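Local structure of peptidase S15/CocE/NonD (Thaumarchaeota archaeon SCGC AB-539-E09, 4PF1) at residues 307-310 against 311-314; 92-96 against 97-101; 68-71 against 72-75; 328-332 against 333-337. The protein acts as a serine aminopeptidase of the S15 family with an alpha/beta hydrolase fold, probably releasing residues from the N-terminal end of peptides. All coordinates share one frame; numbering follows the deposited sequence.

Contact 1: 307-310 against 311-314; sequences KVLA and PKDP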
ATOM      1  N   LYS A 307       8.939 -26.760  31.760  1.00 21.98           N
ATOM      2  CA  LYS A 307       9.466 -28.125  31.890  1.00 22.40           C
ATOM      3  C   LYS A 307      10.199 -28.349  33.224  1.00 27.92           C
ATOM      4  O   LYS A 307      10.035 -29.407  33.833  1.00 28.40           O
ATOM      5  CB  LYS A 307      10.397 -28.463  30.709  1.00 24.42           C
ATOM      6  CG  LYS A 307      10.828 -29.937  30.659  1.00 34.50           C
ATOM      7  CD  LYS A 307      11.623 -30.295  29.393  1.00 39.82           C
ATOM      8  CE  LYS A 307      13.081 -29.880  29.439  1.00 43.27           C
ATOM      9  NZ  LYS A 307      13.845 -30.573  30.515  1.00 46.95           N
ATOM     10  N   VAL A 308      10.989 -27.361  33.678  1.00 25.09           N
ATOM     11  CA  VAL A 308      11.773 -27.496  34.911  1.00 26.07           C
ATOM     12  C   VAL A 308      10.969 -27.072  36.168  1.00 30.98           C
ATOM     13  O   VAL A 308      11.239 -27.588  37.254  1.00 31.63           O
ATOM     14  CB  VAL A 308      13.141 -26.749  34.835  1.00 30.02           C
ATOM     15  CG1 VAL A 308      13.950 -27.195  33.620  1.00 29.51           C
ATOM     16  CG2 VAL A 308      12.960 -25.230  34.838  1.00 29.52           C
ATOM     17  N   LEU A 309      10.002 -26.142  36.026  1.00 27.33           N
ATOM     18  CA  LEU A 309       9.250 -25.625  37.175  1.00 27.49           C
ATOM     19  C   LEU A 309       7.924 -26.367  37.428  1.00 31.82           C
ATOM     20  O   LEU A 309       7.410 -26.301  38.547  1.00 31.74           O
ATOM     21  CB  LEU A 309       9.000 -24.107  37.041  1.00 27.05           C
ATOM     22  CG  LEU A 309      10.257 -23.207  37.012  1.00 31.46           C
ATOM     23  CD1 LEU A 309       9.896 -21.780  36.665  1.00 30.94           C
ATOM     24  CD2 LEU A 309      11.020 -23.255  38.338  1.00 34.60           C
ATOM     25  N   ALA A 310       7.385 -27.089  36.413  1.00 28.84           N
ATOM     26  CA  ALA A 310       6.143 -27.868  36.565  1.00 29.14           C
ATOM     27  C   ALA A 310       6.295 -29.033  37.578  1.00 33.43           C
ATOM     28  O   ALA A 310       5.392 -29.196  38.394  1.00 32.80           O
ATOM     29  CB  ALA A 310       5.669 -28.404  35.223  1.00 29.51           C
ATOM     30  N   PRO A 311       7.409 -29.832  37.596  1.00 30.84           N
ATOM     31  CA  PRO A 311       7.509 -30.908  38.606  1.00 31.47           C
ATOM     32  C   PRO A 311       7.666 -30.372  40.035  1.00 37.03           C
ATOM     33  O   PRO A 311       7.315 -31.068  40.989  1.00 37.10           O
ATOM     34  CB  PRO A 311       8.740 -31.701  38.164  1.00 33.24           C
ATOM     35  CG  PRO A 311       9.549 -30.750  37.389  1.00 37.05           C
ATOM     36  CD  PRO A 311       8.595 -29.820  36.713  1.00 32.00           C
ATOM     37  N   LYS A 312       8.168 -29.124  40.178  1.00 34.49           N
ATOM     38  CA  LYS A 312       8.320 -28.447  41.472  1.00 35.14           C
ATOM     39  C   LYS A 312       6.949 -28.037  42.036  1.00 40.87           C
ATOM     40  O   LYS A 312       6.823 -27.800  43.239  1.00 41.21           O
ATOM     41  CB  LYS A 312       9.227 -27.216  41.334  1.00 36.90           C
ATOM     42  CG  LYS A 312      10.709 -27.554  41.213  1.00 44.24           C
ATOM     43  CD  LYS A 312      11.565 -26.306  40.995  1.00 50.04           C
ATOM     44  CE  LYS A 312      11.864 -25.553  42.274  1.00 57.34           C
ATOM     45  NZ  LYS A 312      12.873 -26.256  43.112  1.00 65.33           N
ATOM     46  N   ASP A 313       5.930 -27.950  41.156  1.00 38.36           N
ATOM     47  CA  ASP A 313       4.546 -27.615  41.497  1.00 38.67           C
ATOM     48  C   ASP A 313       3.618 -28.750  40.974  1.00 44.02           C
ATOM     49  O   ASP A 313       3.028 -28.618  39.896  1.00 42.84           O
ATOM     50  CB  ASP A 313       4.180 -26.240  40.896  1.00 39.70           C
ATOM     51  CG  ASP A 313       2.781 -25.750  41.200  1.00 48.20           C
ATOM     52  OD1 ASP A 313       2.314 -25.952  42.346  1.00 48.93           O
ATOM     53  OD2 ASP A 313       2.166 -25.132  40.310  1.00 52.76           O
ATOM     54  N   PRO A 314       3.544 -29.907  41.690  1.00 42.77           N
ATOM     55  CA  PRO A 314       2.773 -31.054  41.165  1.00 43.03           C
ATOM     56  C   PRO A 314       1.276 -30.791  40.971  1.00 46.88           C
ATOM     57  O   PRO A 314       0.743 -31.096  39.902  1.00 46.38           O
ATOM     58  CB  PRO A 314       3.004 -32.150  42.216  1.00 45.64           C
ATOM     59  CG  PRO A 314       4.251 -31.750  42.925  1.00 50.09           C
ATOM     60  CD  PRO A 314       4.224 -30.258  42.956  1.00 45.16           C
TER
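Above the flat carbonyl group of Ala310 stands the backbone N of Asp313, 64° out of the carbonyl plane, with Asp313 N to Ala310 O at 3.1 Å. The pyrrolidine ring of Pro311 is placed by its CD corner, which lies 3.2 Å from Lys307 O and 3.5 Å from Val308 O. Having no N-H, Pro311 cannot donate to these carbonyls as a further helical residue would; its CD meets them instead and also touches Ala310 CB at 3.6 Å. Leu309 O is approached by two amides, Lys312 N at 3.3 Å and Asp313 N at 3.4 Å, but both bonds are weak, with N-H...O angles near 124°. Among the side chains, Leu309 and Lys312 meet at a slant, CD2 against CD at 4.1 Å. The Lys312 chain then bends at chi3 (81°) and chi4, which carries NZ away to a hydrogen bond with Ala279 O. The Asp313 carboxylate also turns elsewhere: OD1 accepts from Lys317 N, OD2 from Leu318 N and Val319 N, so both oxygens are satisfied by the backbone leading into strand 319-324. The bond from Asp313 N to Ala310 O closes a type I beta turn, with Pro311 and Lys312, both helical in phi and psi, in its middle positions; it links helix 301-309 to the next strand of this alpha/beta hydrolase domain.

Contact 2: 92-96 against 97-101; sequences DTTSA and ARYII
Thr94 and Ser95 receive the chain as it leaves helix 92-96 in a Schellman motif: Tyr99 N reaches Thr94 O at 2.9 Å and Arg98 N reaches Ser95 O at 3.1 Å, while Arg98 takes a positive phi of 65°. The two bonds differ in geometry, since the first is nearly straight (165° at the hydrogen) and the second comes from above the Ser95 carbonyl plane. One residue earlier, Ala97 N still makes the helical bond to Thr93 O, and Ala97 CB lies 3.4 Å from that same oxygen. The reversal folds the Tyr99 side chain back over Thr94: its CG lies beside the backbone N and anti to the carbonyl carbon (chi1 -84°), which lays the ring against Thr94. Tyr99 CB sits 3.2 Å from Thr94 O, and the ring has Thr94 CA on one face, 4.2 Å above the plane and displaced toward the rim. The two side chains cross at about a right angle, with Tyr99 CD2 3.9 Å from Thr94 CG2. Thr94 OG1 is held by Asn91 O, which leaves the methyl to meet the ring. Farther on, Ile101 extends CD1 to Ser95 CB at 3.8 Å. With an alanine in place of Tyr99, Thr94 CG2 would probably lose its aromatic cover and Asp361, hydrogen-bonded to the phenol OH, would lose that partner. Helix 347-365 covers one side through Gln357, which touches Thr94, Ala97 and Tyr99, whereas strand 100-105 enters the central sheet between strands 46-54 and 60-67.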
ATOM      1  N   ASP A  92      -2.104  -2.615  28.851  1.00 14.51           N
ATOM      2  CA  ASP A  92      -3.457  -2.139  28.515  1.00 14.45           C
ATOM      3  C   ASP A  92      -4.508  -2.565  29.557  1.00 19.01           C
ATOM      4  O   ASP A  92      -5.266  -1.716  30.030  1.00 18.83           O
ATOM      5  CB  ASP A  92      -3.896  -2.558  27.088  1.00 15.98           C
ATOM      6  CG  ASP A  92      -3.776  -4.037  26.713  1.00 25.76           C
ATOM      7  OD1 ASP A  92      -3.441  -4.859  27.600  1.00 26.49           O
ATOM      8  OD2 ASP A  92      -3.954  -4.358  25.520  1.00 30.65           O
ATOM      9  N   THR A  93      -4.511  -3.850  29.959  1.00 15.75           N
ATOM     10  CA  THR A  93      -5.486  -4.352  30.934  1.00 15.95           C
ATOM     11  C   THR A  93      -5.214  -3.799  32.349  1.00 19.80           C
ATOM     12  O   THR A  93      -6.172  -3.523  33.073  1.00 19.53           O
ATOM     13  CB  THR A  93      -5.552  -5.883  30.920  1.00 22.23           C
ATOM     14  OG1 THR A  93      -4.322  -6.424  31.399  1.00 21.91           O
ATOM     15  CG2 THR A  93      -5.869  -6.439  29.549  1.00 19.65           C
ATOM     16  N   THR A  94      -3.925  -3.608  32.731  1.00 16.33           N
ATOM     17  CA  THR A  94      -3.567  -3.075  34.062  1.00 16.45           C
ATOM     18  C   THR A  94      -3.910  -1.586  34.163  1.00 20.73           C
ATOM     19  O   THR A  94      -4.288  -1.122  35.239  1.00 21.18           O
ATOM     20  CB  THR A  94      -2.088  -3.320  34.399  1.00 22.46           C
ATOM     21  OG1 THR A  94      -1.262  -2.693  33.420  1.00 20.50           O
ATOM     22  CG2 THR A  94      -1.748  -4.797  34.529  1.00 21.80           C
ATOM     23  N   SER A  95      -3.768  -0.839  33.044  1.00 16.70           N
ATOM     24  CA  SER A  95      -4.112   0.582  32.977  1.00 16.60           C
ATOM     25  C   SER A  95      -5.628   0.767  33.057  1.00 20.33           C
ATOM     26  O   SER A  95      -6.092   1.663  33.765  1.00 20.53           O
ATOM     27  CB  SER A  95      -3.569   1.214  31.698  1.00 20.05           C
ATOM     28  OG  SER A  95      -3.967   2.570  31.587  1.00 30.35           O
ATOM     29  N   ALA A  96      -6.398  -0.096  32.348  1.00 15.92           N
ATOM     30  CA  ALA A  96      -7.867  -0.061  32.353  1.00 16.15           C
ATOM     31  C   ALA A  96      -8.422  -0.420  33.742  1.00 20.41           C
ATOM     32  O   ALA A  96      -9.441   0.137  34.156  1.00 19.77           O
ATOM     33  CB  ALA A  96      -8.422  -1.013  31.303  1.00 16.68           C
ATOM     34  N   ALA A  97      -7.714  -1.317  34.475  1.00 17.43           N
ATOM     35  CA  ALA A  97      -8.070  -1.736  35.837  1.00 17.80           C
ATOM     36  C   ALA A  97      -7.622  -0.688  36.877  1.00 22.22           C
ATOM     37  O   ALA A  97      -7.919  -0.828  38.065  1.00 22.08           O
ATOM     38  CB  ALA A  97      -7.438  -3.086  36.148  1.00 18.51           C
ATOM     39  N   ARG A  98      -6.908   0.364  36.409  1.00 18.87           N
ATOM     40  CA  ARG A  98      -6.403   1.494  37.200  1.00 18.64           C
ATOM     41  C   ARG A  98      -5.349   1.055  38.244  1.00 21.05           C
ATOM     42  O   ARG A  98      -5.332   1.554  39.374  1.00 20.58           O
ATOM     43  CB  ARG A  98      -7.551   2.303  37.840  1.00 19.78           C
ATOM     44  CG  ARG A  98      -8.526   2.865  36.803  1.00 29.76           C
ATOM     45  CD  ARG A  98      -9.707   3.570  37.435  1.00 38.84           C
ATOM     46  NE  ARG A  98      -9.340   4.886  37.957  1.00 48.84           N
ATOM     47  CZ  ARG A  98      -9.595   5.295  39.196  1.00 61.43           C
ATOM     48  NH1 ARG A  98      -9.226   6.507  39.589  1.00 44.32           N
ATOM     49  NH2 ARG A  98     -10.228   4.499  40.049  1.00 51.30           N
ATOM     50  N   TYR A  99      -4.431   0.161  37.826  1.00 16.68           N
ATOM     51  CA  TYR A  99      -3.275  -0.264  38.627  1.00 15.95           C
ATOM     52  C   TYR A  99      -2.258   0.860  38.636  1.00 19.21           C
ATOM     53  O   TYR A  99      -2.273   1.706  37.735  1.00 18.94           O
ATOM     54  CB  TYR A  99      -2.603  -1.504  37.980  1.00 16.81           C
ATOM     55  CG  TYR A  99      -3.182  -2.867  38.303  1.00 17.86           C
ATOM     56  CD1 TYR A  99      -4.548  -3.036  38.517  1.00 19.87           C
ATOM     57  CD2 TYR A  99      -2.384  -4.007  38.273  1.00 18.01           C
ATOM     58  CE1 TYR A  99      -5.092  -4.295  38.767  1.00 19.98           C
ATOM     59  CE2 TYR A  99      -2.919  -5.271  38.505  1.00 18.95           C
ATOM     60  CZ  TYR A  99      -4.273  -5.411  38.754  1.00 25.71           C
ATOM     61  OH  TYR A  99      -4.797  -6.652  39.018  1.00 28.26           O
ATOM     62  N   ILE A 100      -1.316   0.832  39.582  1.00 14.76           N
ATOM     63  CA  ILE A 100      -0.191   1.754  39.543  1.00 13.87           C
ATOM     64  C   ILE A 100       0.853   1.079  38.644  1.00 17.58           C
ATOM     65  O   ILE A 100       1.184  -0.089  38.866  1.00 16.46           O
ATOM     66  CB  ILE A 100       0.338   2.103  40.967  1.00 16.76           C
ATOM     67  CG1 ILE A 100      -0.629   3.070  41.688  1.00 17.01           C
ATOM     68  CG2 ILE A 100       1.756   2.692  40.904  1.00 16.83           C
ATOM     69  CD1 ILE A 100      -0.645   2.949  43.219  1.00 21.28           C
ATOM     70  N   ILE A 101       1.280   1.762  37.573  1.00 14.81           N
ATOM     71  CA  ILE A 101       2.243   1.191  36.630  1.00 14.38           C
ATOM     72  C   ILE A 101       3.619   1.804  36.887  1.00 18.21           C
ATOM     73  O   ILE A 101       3.773   3.030  36.854  1.00 18.07           O
ATOM     74  CB  ILE A 101       1.774   1.353  35.159  1.00 16.99           C
ATOM     75  CG1 ILE A 101       0.377   0.704  34.959  1.00 17.08           C
ATOM     76  CG2 ILE A 101       2.808   0.753  34.184  1.00 17.02           C
ATOM     77  CD1 ILE A 101      -0.491   1.372  33.968  1.00 22.98           C
TER

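Contact 3: 68-71 against 72-75; sequences PYHA and ERRT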
ATOM      1  N   PRO A  68      16.206  -2.347  30.656  1.00 15.91           N
ATOM      2  CA  PRO A  68      17.435  -1.664  30.231  1.00 15.77           C
ATOM      3  C   PRO A  68      17.163  -0.806  28.971  1.00 17.92           C
ATOM      4  O   PRO A  68      18.105  -0.435  28.268  1.00 17.31           O
ATOM      5  CB  PRO A  68      18.358  -2.834  29.904  1.00 17.57           C
ATOM      6  CG  PRO A  68      17.398  -3.889  29.330  1.00 21.59           C
ATOM      7  CD  PRO A  68      16.002  -3.590  29.874  1.00 16.99           C
ATOM      8  N   TYR A  69      15.860  -0.537  28.657  1.00 13.64           N
ATOM      9  CA  TYR A  69      15.458   0.151  27.423  1.00 12.76           C
ATOM     10  C   TYR A  69      14.765   1.505  27.648  1.00 18.19           C
ATOM     11  O   TYR A  69      13.837   1.845  26.905  1.00 18.13           O
ATOM     12  CB  TYR A  69      14.553  -0.761  26.560  1.00 12.82           C
ATOM     13  CG  TYR A  69      15.139  -2.131  26.287  1.00 13.37           C
ATOM     14  CD1 TYR A  69      16.365  -2.272  25.640  1.00 15.15           C
ATOM     15  CD2 TYR A  69      14.454  -3.288  26.644  1.00 13.57           C
ATOM     16  CE1 TYR A  69      16.913  -3.529  25.396  1.00 15.67           C
ATOM     17  CE2 TYR A  69      14.995  -4.551  26.409  1.00 13.85           C
ATOM     18  CZ  TYR A  69      16.223  -4.667  25.779  1.00 19.23           C
ATOM     19  OH  TYR A  69      16.761  -5.906  25.537  1.00 15.85           O
ATOM     20  N   HIS A  70      15.265   2.310  28.612  1.00 15.72           N
ATOM     21  CA  HIS A  70      14.809   3.687  28.880  1.00 15.90           C
ATOM     22  C   HIS A  70      13.375   3.732  29.446  1.00 18.29           C
ATOM     23  O   HIS A  70      12.416   3.924  28.694  1.00 17.39           O
ATOM     24  CB  HIS A  70      14.918   4.548  27.592  1.00 16.71           C
ATOM     25  CG  HIS A  70      15.146   6.009  27.816  1.00 20.40           C
ATOM     26  ND1 HIS A  70      15.176   6.558  29.088  1.00 22.52           N
ATOM     27  CD2 HIS A  70      15.380   6.987  26.912  1.00 22.06           C
ATOM     28  CE1 HIS A  70      15.407   7.849  28.913  1.00 22.14           C
ATOM     29  NE2 HIS A  70      15.541   8.152  27.622  1.00 22.24           N
ATOM     30  N   ALA A  71      13.249   3.609  30.785  1.00 14.54           N
ATOM     31  CA  ALA A  71      11.970   3.645  31.508  1.00 14.46           C
ATOM     32  C   ALA A  71      11.152   4.900  31.169  1.00 19.01           C
ATOM     33  O   ALA A  71       9.929   4.814  31.068  1.00 17.87           O
ATOM     34  CB  ALA A  71      12.215   3.577  33.008  1.00 15.38           C
ATOM     35  N   GLU A  72      11.834   6.057  30.972  1.00 16.69           N
ATOM     36  CA  GLU A  72      11.195   7.330  30.633  1.00 17.31           C
ATOM     37  C   GLU A  72      10.606   7.307  29.207  1.00 21.12           C
ATOM     38  O   GLU A  72       9.643   8.026  28.940  1.00 20.17           O
ATOM     39  CB  GLU A  72      12.176   8.504  30.808  1.00 19.13           C
ATOM     40  CG  GLU A  72      12.084   9.145  32.185  1.00 27.80           C
ATOM     41  CD  GLU A  72      13.238  10.041  32.598  1.00 48.94           C
ATOM     42  OE1 GLU A  72      13.418  11.112  31.976  1.00 43.24           O
ATOM     43  OE2 GLU A  72      13.912   9.706  33.599  1.00 45.22           O
ATOM     44  N   ARG A  73      11.159   6.460  28.310  1.00 17.71           N
ATOM     45  CA  ARG A  73      10.635   6.311  26.951  1.00 17.21           C
ATOM     46  C   ARG A  73       9.589   5.189  26.898  1.00 19.36           C
ATOM     47  O   ARG A  73       8.588   5.338  26.204  1.00 18.77           O
ATOM     48  CB  ARG A  73      11.753   6.070  25.930  1.00 18.92           C
ATOM     49  CG  ARG A  73      11.320   6.390  24.492  1.00 30.77           C
ATOM     50  CD  ARG A  73      12.417   6.157  23.471  1.00 43.19           C
ATOM     51  NE  ARG A  73      12.701   4.733  23.280  1.00 52.31           N
ATOM     52  CZ  ARG A  73      13.893   4.178  23.471  1.00 68.46           C
ATOM     53  NH1 ARG A  73      14.927   4.921  23.851  1.00 55.54           N
ATOM     54  NH2 ARG A  73      14.065   2.878  23.276  1.00 56.07           N
ATOM     55  N   ARG A  74       9.795   4.089  27.666  1.00 15.55           N
ATOM     56  CA  ARG A  74       8.825   2.974  27.746  1.00 14.66           C
ATOM     57  C   ARG A  74       7.467   3.477  28.284  1.00 16.91           C
ATOM     58  O   ARG A  74       6.420   3.023  27.824  1.00 16.40           O
ATOM     59  CB  ARG A  74       9.351   1.825  28.638  1.00 13.33           C
ATOM     60  CG  ARG A  74      10.684   1.197  28.186  1.00 17.81           C
ATOM     61  CD  ARG A  74      10.540   0.159  27.090  1.00 15.16           C
ATOM     62  NE  ARG A  74       9.803  -1.021  27.541  1.00 19.60           N
ATOM     63  CZ  ARG A  74       8.646  -1.421  27.022  1.00 35.64           C
ATOM     64  NH1 ARG A  74       8.096  -0.753  26.013  1.00 20.70           N
ATOM     65  NH2 ARG A  74       8.037  -2.499  27.495  1.00 24.51           N
ATOM     66  N   THR A  75       7.503   4.453  29.225  1.00 12.77           N
ATOM     67  CA  THR A  75       6.318   5.069  29.838  1.00 12.60           C
ATOM     68  C   THR A  75       5.815   6.284  29.027  1.00 16.38           C
ATOM     69  O   THR A  75       5.080   7.124  29.563  1.00 16.82           O
ATOM     70  CB  THR A  75       6.610   5.480  31.283  1.00 18.95           C
ATOM     71  OG1 THR A  75       7.793   6.282  31.322  1.00 16.75           O
ATOM     72  CG2 THR A  75       6.731   4.298  32.208  1.00 17.31           C
TER
HETATM   73  O   HOH W   1      14.935   6.738  31.832  1.00 20.96           O
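His70 turns back over the first turn of helix 71-74, its CG anti to the backbone N (chi1 -151°), which sets one face of the ring over Arg73 N, toward the rim. Its CB lies 3.8 Å from Arg73 NH1, and CG rests against Arg73 CB. On one branch CD2 comes 3.7 Å from Arg73 NH1, which lies at the ring edge, in plane; ring and guanidinium stand 82° apart. On the other, CE1 touches Glu72 CB at 3.8 Å, while ND1 is hydrogen-bonded to a water at 2.8 Å, and this water accepts from Glu72 N at 3.3 Å. The ring further stacks on Tyr110. Were His70 an alanine, the water would probably lose its imidazole partner and Tyr110 its stacking mate. The backbone adds two paired grips: His70 O accepts from Arg74 N at 2.8 Å, almost straight, and from Arg73 N above its carbonyl plane, while Ala71 O accepts from Thr75 OG1 at 2.6 Å and from Thr75 N. Arg74, bent at chi2 and chi3, runs its CG past Tyr69 O toward a salt bridge with Glu163. With His70 at the N-cap, this is a short helical turn after strand 60-67 of the alpha/beta hydrolase sheet; Tyr69, just before it, lies near the probable Ser-His-Asp triad, and in CocE-type relatives this loop contributes to the oxyanion hole.

Contact 4: 328-332 against 333-337; sequences HGQGR and RDARS. With GOL (glycerol), chain F.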
ATOM      1  N   HIS A 328       8.053 -12.637  18.788  1.00 12.08           N
ATOM      2  CA  HIS A 328       8.654 -12.137  20.021  1.00 12.42           C
ATOM      3  C   HIS A 328       7.784 -11.118  20.835  1.00 17.22           C
ATOM      4  O   HIS A 328       7.732 -11.226  22.061  1.00 17.07           O
ATOM      5  CB  HIS A 328      10.032 -11.541  19.748  1.00 13.37           C
ATOM      6  CG  HIS A 328      10.786 -11.230  20.993  1.00 17.15           C
ATOM      7  ND1 HIS A 328      10.928 -12.165  22.001  1.00 19.17           N
ATOM      8  CD2 HIS A 328      11.384 -10.081  21.373  1.00 19.26           C
ATOM      9  CE1 HIS A 328      11.608 -11.559  22.956  1.00 18.82           C
ATOM     10  NE2 HIS A 328      11.914 -10.306  22.617  1.00 19.16           N
ATOM     11  N   GLY A 329       7.138 -10.161  20.169  1.00 13.65           N
ATOM     12  CA  GLY A 329       6.380  -9.128  20.876  1.00 13.53           C
ATOM     13  C   GLY A 329       4.862  -9.205  20.850  1.00 16.90           C
ATOM     14  O   GLY A 329       4.202  -8.410  21.529  1.00 16.43           O
ATOM     15  N   GLN A 330       4.290 -10.171  20.102  1.00 12.67           N
ATOM     16  CA  GLN A 330       2.833 -10.295  19.903  1.00 11.93           C
ATOM     17  C   GLN A 330       2.018 -10.697  21.150  1.00 16.19           C
ATOM     18  O   GLN A 330       0.819 -10.397  21.212  1.00 15.55           O
ATOM     19  CB  GLN A 330       2.526 -11.243  18.755  1.00 12.60           C
ATOM     20  CG  GLN A 330       2.438 -10.510  17.427  1.00 11.59           C
ATOM     21  CD  GLN A 330       2.163 -11.426  16.267  1.00 15.64           C
ATOM     22  OE1 GLN A 330       2.614 -12.577  16.218  1.00  8.89           O
ATOM     23  NE2 GLN A 330       1.449 -10.912  15.285  1.00  7.88           N
ATOM     24  N   GLY A 331       2.649 -11.348  22.121  1.00 13.34           N
ATOM     25  CA  GLY A 331       1.982 -11.695  23.374  1.00 13.39           C
ATOM     26  C   GLY A 331       1.696 -10.456  24.212  1.00 17.92           C
ATOM     27  O   GLY A 331       0.776 -10.453  25.036  1.00 18.13           O
ATOM     28  N   ARG A 332       2.463  -9.367  23.958  1.00 13.58           N
ATOM     29  CA  ARG A 332       2.383  -8.089  24.673  1.00 12.94           C
ATOM     30  C   ARG A 332       1.657  -6.993  23.853  1.00 16.76           C
ATOM     31  O   ARG A 332       1.605  -5.837  24.282  1.00 16.49           O
ATOM     32  CB  ARG A 332       3.797  -7.621  25.051  1.00 11.67           C
ATOM     33  CG  ARG A 332       4.468  -8.499  26.093  1.00 17.51           C
ATOM     34  CD  ARG A 332       5.946  -8.198  26.198  1.00 23.18           C
ATOM     35  NE  ARG A 332       6.720  -8.923  25.192  1.00 24.68           N
ATOM     36  CZ  ARG A 332       7.941  -8.581  24.800  1.00 33.15           C
ATOM     37  NH1 ARG A 332       8.541  -7.518  25.324  1.00 21.82           N
ATOM     38  NH2 ARG A 332       8.576  -9.300  23.886  1.00 13.75           N
ATOM     39  N   ARG A 333       1.085  -7.358  22.693  1.00 13.44           N
ATOM     40  CA  ARG A 333       0.343  -6.416  21.849  1.00 13.12           C
ATOM     41  C   ARG A 333      -0.778  -7.156  21.091  1.00 16.08           C
ATOM     42  O   ARG A 333      -1.217  -8.218  21.535  1.00 15.29           O
ATOM     43  CB  ARG A 333       1.296  -5.662  20.877  1.00 11.85           C
ATOM     44  CG  ARG A 333       2.028  -6.544  19.848  1.00 16.65           C
ATOM     45  CD  ARG A 333       2.731  -5.696  18.798  1.00 23.33           C
ATOM     46  NE  ARG A 333       3.474  -6.505  17.827  1.00 27.72           N
ATOM     47  CZ  ARG A 333       2.968  -6.957  16.681  1.00 38.38           C
ATOM     48  NH1 ARG A 333       1.707  -6.697  16.357  1.00 25.03           N
ATOM     49  NH2 ARG A 333       3.717  -7.675  15.856  1.00 20.74           N
ATOM     50  N   ASP A 334      -1.256  -6.574  19.973  1.00 11.83           N
ATOM     51  CA  ASP A 334      -2.263  -7.180  19.107  1.00 11.54           C
ATOM     52  C   ASP A 334      -1.640  -8.327  18.308  1.00 14.64           C
ATOM     53  O   ASP A 334      -0.477  -8.233  17.897  1.00 13.47           O
ATOM     54  CB  ASP A 334      -2.853  -6.126  18.156  1.00 13.55           C
ATOM     55  CG  ASP A 334      -1.814  -5.475  17.262  1.00 24.04           C
ATOM     56  OD1 ASP A 334      -0.894  -4.819  17.800  1.00 23.54           O
ATOM     57  OD2 ASP A 334      -1.885  -5.676  16.028  1.00 32.23           O
ATOM     58  N   ALA A 335      -2.397  -9.414  18.098  1.00 11.09           N
ATOM     59  CA  ALA A 335      -1.905 -10.551  17.324  1.00 10.19           C
ATOM     60  C   ALA A 335      -3.040 -11.236  16.560  1.00 12.21           C
ATOM     61  O   ALA A 335      -3.432 -12.365  16.893  1.00 10.87           O
ATOM     62  CB  ALA A 335      -1.187 -11.538  18.228  1.00 10.84           C
ATOM     63  N   ARG A 336      -3.572 -10.548  15.535  0.50  8.99           N
ATOM     64  CA  ARG A 336      -4.639 -11.078  14.676  0.50  9.02           C
ATOM     65  C   ARG A 336      -4.046 -11.930  13.570  0.50 13.02           C
ATOM     66  O   ARG A 336      -4.694 -12.859  13.088  0.50 12.66           O
ATOM     67  CB  ARG A 336      -5.463  -9.936  14.056  0.50  8.57           C
ATOM     68  CG  ARG A 336      -6.393  -9.241  15.030  0.50 15.09           C
ATOM     69  CD  ARG A 336      -7.082  -8.056  14.386  0.50 20.42           C
ATOM     70  NE  ARG A 336      -7.849  -7.282  15.362  0.50 24.35           N
ATOM     71  CZ  ARG A 336      -7.358  -6.262  16.059  0.50 34.37           C
ATOM     72  NH1 ARG A 336      -6.096  -5.881  15.895  0.50 20.68           N
ATOM     73  NH2 ARG A 336      -8.124  -5.614  16.927  0.50 20.46           N
ATOM     74  N   SER A 337      -2.819 -11.587  13.143  1.00  9.93           N
ATOM     75  CA  SER A 337      -2.115 -12.265  12.059  1.00  9.70           C
ATOM     76  C   SER A 337      -0.604 -12.221  12.286  1.00 15.12           C
ATOM     77  O   SER A 337      -0.144 -11.548  13.206  1.00 14.43           O
ATOM     78  CB  SER A 337      -2.461 -11.606  10.722  1.00 11.45           C
ATOM     79  OG  SER A 337      -1.997 -10.267  10.675  1.00 17.19           O
TER
HETATM   80  C1  GOL F 702       0.608  -8.141  12.972  1.00 30.72           C
HETATM   81  O1  GOL F 702       0.407  -8.202  14.378  1.00 31.00           O
HETATM   82  C2  GOL F 702       1.901  -8.820  12.583  1.00 30.07           C
HETATM   83  O2  GOL F 702       3.014  -8.026  13.005  1.00 29.76           O
HETATM   84  C3  GOL F 702       1.960  -9.027  11.088  1.00 29.52           C
HETATM   85  O3  GOL F 702       3.114  -9.771  10.736  1.00 28.91           O
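Gln330 forms the close-packed half of this contact, held between Arg333, Ala335 and Ser337. Its CG lies 3.5 Å above one face of the Arg333 guanidinium, toward the rim, and its CB meets Ala335 CB at 3.8 Å. The chain runs on extended (chi2 179°), and this length brings the amide to Ser337: NE2 donates to Ser337 O at 2.7 Å, in the carbonyl plane and close to its own amide plane, while OE1 accepts from Asn327 N. The backbone adds a weak bond from Arg333 N to Gln330 O. The other side is looser and is filled by a glycerol, probably from the crystallisation liquor. Glycerol O1 accepts from Gln330 NE2 at 3.0 Å and from Arg333 NH1 at 2.8 Å; O2 accepts from Arg333 NH2 at 3.0 Å, and Glu455 and Gly339 bind the same molecule. Arg333 NH1 also makes a long salt bridge of 3.5 Å to Asp334 OD1. Nearer the histidine, Arg332 NH2 sits over the His328 ring and donates to His328 O at 2.8 Å. His328 itself is hydrogen-bonded to Asp295 and Ser161, consistent with a Ser-His-Asp triad. With amide and guanidinium N-H groups converging on O1, the chemistry is consistent with a pocket wall that can hold oxygen acceptors, just downstream of the likely catalytic histidine.

Overall arrangement
Contact 2 is the most buried of the four, while contacts 1, 3 and 4 are partly buried. Contact 2 leads into strand 100-105 and contact 3 follows its neighbour, strand 60-67, their centres about 18 Å apart; contact 2 joins a Schellman helix end to an aromatic cover, contact 3 relies on doubly bonded backbone carbonyls and a water. Contact 4 comes within about 5 Å of contact 3 at the nearest atoms, and its guanidinium and amide groups hold a glycerol beside the probable triad, to which His328 of this contact belongs. Arg352 ties it to contact 2, bonding Asp92 there and backbone carbonyls here. Contact 1 stands apart, about 17 Å from contact 4 at nearest atoms, as a proline turn.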